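Local coordinates for maintenance of ploidy protein MOB1 (Saccharomyces cerevisiae, PDB 2HJN), which binds and activates the protein kinase DBF2, allowing its phosphorylation by CDC15 in the mitotic exit network of budding yeast, at residues P28-K32 with Q144-D148; D23-T27 with Y94-E99. All blocks are in the same frame, centred on the assembly; numbering follows the deposited sequence.

Residues 23-27 (contact 2) and then 28-32 (contact 1) form one irregular stretch of the N-terminal chain across the helices. Contact 2 joins it to the end of helix 75-97 and contact 1 to the end of helix 132-147. Their centres are about 16 Å apart, and they meet where Pro28 CG packs on Gly95 CA at 3.7 Å. Contact 2 is the one beside the metal: the side chain of Tyr94 comes within about 4 Å of the zinc ion held by Cys101, Cys106, His183 and His188, whereas contact 1 lies away from it. Both also touch the second subunit: the backbone N of His30 (contact 1) donates to OE2 of Glu99 (a residue of contact 2) of the other copy.

Contact 1 (P28-K32 with Q144-D148); sequences PSHQK and QDQFD
Gln31 and Gln144 bring the backbones together, their CA atoms 6.9 Å apart, where the irregular segment 28-32 passes the C-terminal end of helix 132-147. No backbone hydrogen bond joins the two, and side-chain amides bridge the gap. The two glutamine side chains run antiparallel alongside one another with their amide planes nearly perpendicular, at 84°. Gln144 NE2 serves two acceptors: Ser29 OG, 2.9 Å away and close to the plane of the amide, and Gln31 OE1, a longer bond of 3.3 Å that is tilted from that plane. Gln144 OE1 accepts from Arg141, one turn earlier on the helix, so the whole amide is held in one orientation.

Gln31 has CG anti to the backbone N (chi1 -176°) and then bends at chi2, which lays CG and CD beside Phe147 and carries the amide on toward Asp148. There NE2 donates to Asp148 OD1 at 3.0 Å, a nearly straight bond (168°) that lies in the amide plane but reaches the oxygen from above the carboxylate plane. A water completes the link, donating to both Gln31 OE1 and Asp148 OD2. Phe147, buried and packed edge-to-face with Phe153, gives the CG methylene and the amide carbon of Gln31 an apolar neighbour; Gln31 CG is 3.7 Å from Phe147 CD1.

Glutamine suits both places because a long apolar stem ends in a donor and an acceptor side by side. Both polar atoms of the buried Gln31 amide are thus paired, and the extended chain is fixed to the helix end by neutral groups and one carboxylate.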
loop_
_atom_site.group_PDB
_atom_site.type_symbol
_atom_site.label_atom_id
_atom_site.label_comp_id
_atom_site.label_asym_id
_atom_site.label_seq_id
_atom_site.Cartn_x
_atom_site.Cartn_y
_atom_site.Cartn_z
ATOM N N PRO A 28 8.689 6.529 0.927
ATOM C CA PRO A 28 7.520 6.927 1.711
ATOM C C PRO A 28 7.863 7.418 3.125
ATOM O O PRO A 28 8.897 7.067 3.668
ATOM C CB PRO A 28 6.633 5.647 1.701
ATOM C CG PRO A 28 7.175 4.802 0.482
ATOM C CD PRO A 28 8.680 5.090 0.605
ATOM N N SER A 29 7.039 8.308 3.666
ATOM C CA SER A 29 7.066 8.750 5.046
ATOM C C SER A 29 5.620 9.073 5.470
ATOM O O SER A 29 4.976 9.944 4.906
ATOM C CB SER A 29 7.921 10.018 5.263
ATOM O OG SER A 29 7.916 10.432 6.645
ATOM N N HIS A 30 5.120 8.368 6.473
ATOM C CA HIS A 30 3.839 8.636 7.073
ATOM C C HIS A 30 3.919 9.897 7.970
ATOM O O HIS A 30 4.913 10.119 8.689
ATOM C CB HIS A 30 3.449 7.395 7.921
ATOM C CG HIS A 30 2.069 7.452 8.495
ATOM N ND1 HIS A 30 1.839 7.639 9.838
ATOM C CD2 HIS A 30 0.849 7.294 7.917
ATOM C CE1 HIS A 30 0.533 7.633 10.060
ATOM N NE2 HIS A 30 -0.089 7.433 8.914
ATOM N N GLN A 31 2.840 10.667 7.974
ATOM C CA GLN A 31 2.684 11.870 8.787
ATOM C C GLN A 31 1.758 11.600 9.978
ATOM O O GLN A 31 0.665 11.075 9.830
ATOM C CB GLN A 31 2.106 13.035 7.965
ATOM C CG GLN A 31 1.990 14.381 8.726
ATOM C CD GLN A 31 3.291 15.020 9.055
ATOM O OE1 GLN A 31 4.323 14.775 8.399
ATOM N NE2 GLN A 31 3.285 15.846 10.102
ATOM N N LYS A 32 2.221 11.938 11.164
ATOM C CA LYS A 32 1.371 11.800 12.348
ATOM C C LYS A 32 0.066 12.633 12.220
ATOM O O LYS A 32 0.074 13.769 11.695
ATOM C CB LYS A 32 2.164 12.124 13.644
ATOM C CG LYS A 32 2.452 13.590 13.858
ATOM C CD LYS A 32 2.309 13.956 15.340
ATOM C CE LYS A 32 2.142 15.452 15.501
ATOM N NZ LYS A 32 2.054 15.808 16.963
ATOM N N GLN A 144 5.209 17.696 4.338
ATOM C CA GLN A 144 5.574 17.365 5.719
ATOM C C GLN A 144 6.206 18.545 6.456
ATOM O O GLN A 144 5.912 18.761 7.627
ATOM C CB GLN A 144 6.503 16.127 5.798
ATOM C CG GLN A 144 5.836 14.844 5.317
ATOM C CD GLN A 144 6.659 13.637 5.608
ATOM O OE1 GLN A 144 7.696 13.423 4.962
ATOM N NE2 GLN A 144 6.236 12.840 6.621
ATOM N N ASP A 145 7.085 19.290 5.783
ATOM C CA ASP A 145 7.618 20.512 6.353
ATOM C C ASP A 145 6.531 21.536 6.680
ATOM O O ASP A 145 6.649 22.231 7.687
ATOM C CB ASP A 145 8.735 21.140 5.489
ATOM C CG ASP A 145 9.995 20.261 5.402
ATOM O OD1 ASP A 145 10.248 19.406 6.298
ATOM O OD2 ASP A 145 10.743 20.438 4.419
ATOM N N GLN A 146 5.458 21.637 5.880
ATOM C CA GLN A 146 4.360 22.549 6.277
ATOM C C GLN A 146 3.610 21.966 7.477
ATOM O O GLN A 146 3.336 22.695 8.432
ATOM C CB GLN A 146 3.377 22.831 5.121
ATOM C CG GLN A 146 4.026 23.220 3.779
ATOM C CD GLN A 146 5.235 24.217 3.889
ATOM O OE1 GLN A 146 5.025 25.419 4.109
ATOM N NE2 GLN A 146 6.494 23.713 3.664
ATOM N N PHE A 147 3.297 20.654 7.451
ATOM C CA PHE A 147 2.550 20.037 8.589
ATOM C C PHE A 147 3.337 20.211 9.898
ATOM O O PHE A 147 2.765 20.331 10.994
ATOM C CB PHE A 147 2.261 18.530 8.352
ATOM C CG PHE A 147 1.423 18.225 7.129
ATOM C CD1 PHE A 147 1.747 17.133 6.303
ATOM C CD2 PHE A 147 0.333 19.033 6.768
ATOM C CE1 PHE A 147 0.993 16.839 5.159
ATOM C CE2 PHE A 147 -0.428 18.750 5.610
ATOM C CZ PHE A 147 -0.084 17.615 4.799
ATOM N N ASP A 148 4.662 20.222 9.786
ATOM C CA ASP A 148 5.531 20.213 10.993
ATOM C C ASP A 148 5.863 21.652 11.480
ATOM O O ASP A 148 6.566 21.849 12.493
ATOM C CB ASP A 148 6.821 19.441 10.700
ATOM C CG ASP A 148 6.641 17.930 10.749
ATOM O OD1 ASP A 148 5.589 17.420 11.206
ATOM O OD2 ASP A 148 7.580 17.235 10.340
HETATM O O HOH W 1 6.791 14.785 9.540
#

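Contact 2 (D23-T27 with Y94-E99); sequences DFNYT and YGSITE
Tyr26 and Thr98 make the direct polar link between the loop 23-27 and the end of helix 75-97. Thr98 OG1 donates to the backbone O of Tyr26 at 2.7 Å, meeting it in the carbonyl plane on a lone pair. With chi1 at -174°, the threonine hydroxyl stands beside the carbonyl carbon of its own residue, an orientation that turns it toward the loop. A short hydroxyl side chain fits here, since it can reach a main-chain carbonyl without holding the two backbones apart.

Two waters extend the polar contact. One accepts from Tyr26 N at 2.9 Å and donates to Thr98 O, so both main-chain polar groups of Tyr26 are tied, directly or through water, to Thr98. The other accepts from Asn25 ND2 and donates to Glu99 O. Asparagine is apt at this spot: its CB rests 3.5 Å from Thr98 O while its amide supplies the N-H for the water.

Apolar packing is carried by Tyr26 and Tyr94, their ring planes 78° apart and their centroids 5.6 Å. The rings approach obliquely, CD2 of Tyr26 to CD2 of Tyr94 at 3.8 Å, and Tyr94 CB also lies near the Tyr26 ring. A face of the Tyr94 ring is covered by CD1 of Ile97.

Tyrosine lets the ring of Tyr26 be buried with a polar end: its hydroxyl bonds to Asn91 of helix 75-97 and Arg141 of helix 132-147, and the ring packs on Val136 and Met140. Tyr94 packs on Val136 of helix 132-147, on Val180 and the zinc ligand His183 of helix 165-187, and on the zinc ligand Cys101 in a loop. The segment 23-27 therefore lies across helices 75-97 and 132-147 beside the zinc site, while Glu99 OE2 accepts from the backbone N of His30 of the second subunit.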
loop_
_atom_site.group_PDB
_atom_site.type_symbol
_atom_site.label_atom_id
_atom_site.label_comp_id
_atom_site.label_asym_id
_atom_site.label_seq_id
_atom_site.Cartn_x
_atom_site.Cartn_y
_atom_site.Cartn_z
ATOM N N ASP A 23 18.063 3.747 -6.128
ATOM C CA ASP A 23 18.407 4.713 -5.077
ATOM C C ASP A 23 17.527 5.977 -5.137
ATOM O O ASP A 23 17.341 6.675 -4.133
ATOM C CB ASP A 23 19.901 5.099 -5.178
ATOM C CG ASP A 23 20.850 3.872 -5.356
ATOM O OD1 ASP A 23 20.445 2.694 -5.175
ATOM O OD2 ASP A 23 22.038 4.098 -5.674
ATOM N N PHE A 24 16.972 6.227 -6.322
ATOM C CA PHE A 24 16.311 7.490 -6.642
ATOM C C PHE A 24 14.803 7.380 -6.912
ATOM O O PHE A 24 14.260 8.286 -7.544
ATOM C CB PHE A 24 17.050 8.199 -7.806
ATOM C CG PHE A 24 18.552 8.298 -7.591
ATOM C CD1 PHE A 24 19.077 9.181 -6.635
ATOM C CD2 PHE A 24 19.425 7.477 -8.309
ATOM C CE1 PHE A 24 20.467 9.242 -6.383
ATOM C CE2 PHE A 24 20.815 7.533 -8.093
ATOM C CZ PHE A 24 21.334 8.412 -7.131
ATOM N N ASN A 25 14.153 6.313 -6.409
ATOM C CA ASN A 25 12.691 6.198 -6.312
ATOM C C ASN A 25 12.130 6.955 -5.098
ATOM O O ASN A 25 12.827 7.188 -4.129
ATOM C CB ASN A 25 12.247 4.716 -6.199
ATOM C CG ASN A 25 12.801 3.846 -7.294
ATOM O OD1 ASN A 25 13.245 4.329 -8.351
ATOM N ND2 ASN A 25 12.816 2.538 -7.035
ATOM N N TYR A 26 10.839 7.270 -5.126
ATOM C CA TYR A 26 10.161 7.910 -4.000
ATOM C C TYR A 26 10.326 7.057 -2.711
ATOM O O TYR A 26 10.136 5.837 -2.758
ATOM C CB TYR A 26 8.668 8.101 -4.333
ATOM C CG TYR A 26 7.865 8.631 -3.149
ATOM C CD1 TYR A 26 8.121 9.904 -2.626
ATOM C CD2 TYR A 26 6.895 7.846 -2.511
ATOM C CE1 TYR A 26 7.423 10.397 -1.490
ATOM C CE2 TYR A 26 6.176 8.358 -1.371
ATOM C CZ TYR A 26 6.462 9.614 -0.880
ATOM O OH TYR A 26 5.787 10.150 0.201
ATOM N N THR A 27 10.779 7.718 -1.625
ATOM C CA THR A 27 10.794 7.150 -0.252
ATOM C C THR A 27 9.538 7.528 0.573
ATOM O O THR A 27 9.299 8.692 0.878
ATOM C CB THR A 27 12.103 7.543 0.532
ATOM O OG1 THR A 27 13.250 7.213 -0.261
ATOM C CG2 THR A 27 12.205 6.760 1.870
ATOM N N TYR A 94 1.422 5.869 -3.504
ATOM C CA TYR A 94 2.739 5.959 -4.227
ATOM C C TYR A 94 3.708 4.924 -3.759
ATOM O O TYR A 94 4.442 4.307 -4.545
ATOM C CB TYR A 94 3.342 7.380 -4.182
ATOM C CG TYR A 94 3.906 7.813 -5.507
ATOM C CD1 TYR A 94 3.163 8.609 -6.370
ATOM C CD2 TYR A 94 5.168 7.405 -5.923
ATOM C CE1 TYR A 94 3.662 8.984 -7.611
ATOM C CE2 TYR A 94 5.704 7.801 -7.189
ATOM C CZ TYR A 94 4.937 8.584 -8.014
ATOM O OH TYR A 94 5.422 8.987 -9.225
ATOM N N GLY A 95 3.673 4.663 -2.484
ATOM C CA GLY A 95 4.525 3.665 -1.880
ATOM C C GLY A 95 4.284 2.292 -2.436
ATOM O O GLY A 95 5.197 1.501 -2.497
ATOM N N SER A 96 3.045 1.970 -2.792
ATOM C CA SER A 96 2.739 0.645 -3.332
ATOM C C SER A 96 3.381 0.381 -4.711
ATOM O O SER A 96 3.717 -0.768 -5.068
ATOM C CB SER A 96 1.210 0.413 -3.385
ATOM O OG SER A 96 0.624 1.071 -4.495
ATOM N N ILE A 97 3.577 1.447 -5.479
ATOM C CA ILE A 97 4.100 1.295 -6.842
ATOM C C ILE A 97 5.482 1.929 -7.063
ATOM O O ILE A 97 5.954 2.012 -8.210
ATOM C CB ILE A 97 3.065 1.741 -7.925
ATOM C CG1 ILE A 97 2.488 3.142 -7.634
ATOM C CG2 ILE A 97 1.945 0.737 -7.980
ATOM C CD1 ILE A 97 3.286 4.292 -8.186
ATOM N N THR A 98 6.111 2.367 -5.970
ATOM C CA THR A 98 7.313 3.218 -6.074
ATOM C C THR A 98 8.487 2.604 -6.881
ATOM O O THR A 98 9.278 3.344 -7.558
ATOM C CB THR A 98 7.834 3.628 -4.671
ATOM O OG1 THR A 98 8.907 4.547 -4.843
ATOM C CG2 THR A 98 8.377 2.398 -3.869
ATOM N N GLU A 99 8.613 1.282 -6.815
ATOM C CA GLU A 99 9.674 0.607 -7.582
ATOM C C GLU A 99 9.450 0.646 -9.091
ATOM O O GLU A 99 10.362 0.327 -9.830
ATOM C CB GLU A 99 9.900 -0.851 -7.135
ATOM C CG GLU A 99 10.472 -1.042 -5.743
ATOM C CD GLU A 99 10.681 -2.544 -5.409
ATOM O OE1 GLU A 99 11.501 -3.211 -6.056
ATOM O OE2 GLU A 99 9.996 -3.060 -4.530
HETATM O O HOH W 2 13.285 0.883 -9.790
HETATM O O HOH W 3 9.273 6.247 -7.279
#